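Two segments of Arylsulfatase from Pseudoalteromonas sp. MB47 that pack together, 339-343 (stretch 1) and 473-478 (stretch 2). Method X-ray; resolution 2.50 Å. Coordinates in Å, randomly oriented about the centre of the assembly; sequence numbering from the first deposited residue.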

# COMPACT_ATOMS: atom_id res chain seq x y z
N SER A 339 21.57 1.02 -10.37
CA SER A 339 21.01 1.79 -11.46
C SER A 339 20.09 2.86 -10.89
O SER A 339 19.34 2.60 -9.94
N PRO A 340 20.12 4.07 -11.46
CA PRO A 340 19.22 5.13 -10.97
C PRO A 340 17.77 4.93 -11.38
O PRO A 340 16.89 5.58 -10.79
N TRP A 341 17.49 4.06 -12.34
CA TRP A 341 16.15 3.93 -12.88
C TRP A 341 15.31 2.96 -12.05
O TRP A 341 15.80 2.25 -11.18
N ARG A 342 14.02 2.93 -12.37
CA ARG A 342 13.07 2.10 -11.63
C ARG A 342 13.26 0.63 -11.96
O ARG A 342 13.63 0.25 -13.07
N GLY A 343 12.99 -0.22 -10.96
CA GLY A 343 13.02 -1.64 -11.19
C GLY A 343 14.43 -2.17 -11.36
O GLY A 343 15.39 -1.70 -10.75
N ASP A 473 10.64 12.36 -16.51
CA ASP A 473 10.40 11.35 -15.47
C ASP A 473 11.27 10.13 -15.75
O ASP A 473 10.76 9.04 -16.02
N PRO A 474 12.59 10.28 -15.67
CA PRO A 474 13.47 9.15 -16.01
C PRO A 474 13.30 7.97 -15.07
O PRO A 474 13.53 6.83 -15.47
N LYS A 475 12.91 8.23 -13.83
CA LYS A 475 12.70 7.18 -12.84
C LYS A 475 11.30 6.59 -12.89
O LYS A 475 10.96 5.76 -12.04
N GLU A 476 10.48 7.00 -13.86
CA GLU A 476 9.16 6.42 -14.09
C GLU A 476 8.35 6.36 -12.80
O GLU A 476 7.82 5.31 -12.42
N MET A 477 8.23 7.50 -12.14
CA MET A 477 7.59 7.53 -10.82
C MET A 477 6.07 7.57 -10.92
O MET A 477 5.39 6.98 -10.07
N ALA A 478 5.52 8.26 -11.91
CA ALA A 478 4.07 8.33 -12.05
C ALA A 478 3.71 8.62 -13.50
O ALA A 478 4.17 9.62 -14.07

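Two loops that lack regular secondary structure can still pack precisely when long side chains and ordered waters satisfy the backbone groups that no sheet or helix employs. The contact between 339-343 and 473-478 of this arylsulfatase, which buries 298 Å² in total, illustrates the principle.

Arg342 contributes the most surface. Its CA-to-CB bond points toward the second stretch, and with chi1, chi2 and chi3 all t the side chain is fully extended. Near its root, Arg342 CB lies 3.3 Å from Lys475 O; further out, Arg342 CD passes 4.2 Å from Glu476 CB. The guanidinium then meets a carbonyl near its own plane, where its N-H groups can point: Arg342 NH1 donates a hydrogen bond to Glu476 O at 2.7 Å. A water extends this reach, accepting from Arg342 NH1 and donating to Met477 O, both at 3.0 Å.

Trp341 works by apolar contact instead. Its CA-to-CB bond runs sideways, but the m rotamer, with chi2 at 133°, brings the end of the indole closer, so that Trp341 CZ3 rests 3.5 Å from Pro474 CB. Pro474 itself points toward the first stretch. Trp341 CA and Lys475 CA are 4.7 Å apart. Lys475 covers as much area by another route: chi1 is m, its CD touches Pro340 O at 3.7 Å, and the chain end leads away, its amine bonded elsewhere in the structure.

Glu476 also points inward, in the m rotamer. A second water joins its OE2 (2.8 Å) and Pro474 O (2.6 Å), donating to both, while accepting from Arg342 N at 3.0 Å. Asp473 makes no contact with the first stretch. The type I turn from Asp473 to Glu476 is closed by the backbone bond from Glu476 N to Asp473 O at 3.0 Å, and the Asp473 carboxylate holds the two residues that follow: its OD1 accepts from Met477 N at 3.0 Å, and its OD2 from Ala478 N at 3.2 Å.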

# COMPACT_ATOMS: atom_id res chain seq x y z
CB SER A 339 20.21 0.91 -12.44
OG SER A 339 19.57 1.72 -13.41
CB PRO A 340 19.80 6.40 -11.60
CG PRO A 340 20.43 5.92 -12.87
CD PRO A 340 20.97 4.54 -12.57
CB TRP A 341 16.19 3.47 -14.33
CG TRP A 341 17.26 4.10 -15.16
CD1 TRP A 341 18.13 3.47 -16.00
CD2 TRP A 341 17.59 5.50 -15.23
NE1 TRP A 341 18.97 4.38 -16.59
CE2 TRP A 341 18.66 5.63 -16.13
CE3 TRP A 341 17.07 6.64 -14.61
CZ2 TRP A 341 19.23 6.86 -16.44
CZ3 TRP A 341 17.64 7.87 -14.92
CH2 TRP A 341 18.70 7.97 -15.83
CB ARG A 342 11.65 2.54 -11.96
CG ARG A 342 10.56 1.70 -11.31
CD ARG A 342 9.20 2.30 -11.59
NE ARG A 342 8.13 1.60 -10.89
CZ ARG A 342 6.87 2.03 -10.83
NH1 ARG A 342 6.52 3.16 -11.43
NH2 ARG A 342 5.96 1.32 -10.17
CB ASP A 473 8.92 10.98 -15.43
CG ASP A 473 8.54 10.22 -14.18
OD1 ASP A 473 9.40 10.07 -13.28
OD2 ASP A 473 7.38 9.77 -14.09
CB PRO A 474 14.88 9.75 -15.90
CG PRO A 474 14.70 11.23 -15.80
CD PRO A 474 13.35 11.45 -15.19
CB LYS A 475 13.00 7.73 -11.44
CG LYS A 475 14.39 8.34 -11.31
CD LYS A 475 14.81 8.51 -9.85
CE LYS A 475 13.92 9.49 -9.11
NZ LYS A 475 14.37 9.67 -7.70
CB GLU A 476 9.28 5.04 -14.74
CG GLU A 476 9.87 5.06 -16.14
CD GLU A 476 10.14 3.66 -16.67
OE1 GLU A 476 9.47 3.24 -17.63
OE2 GLU A 476 11.04 2.98 -16.12
CB MET A 477 8.11 8.74 -10.04
CG MET A 477 9.60 8.67 -9.75
SD MET A 477 10.24 10.21 -9.06
CE MET A 477 9.40 10.25 -7.48
CB ALA A 478 3.47 9.39 -11.12
O HOH W 1 12.94 4.44 -14.76
O HOH W 2 3.91 4.44 -10.51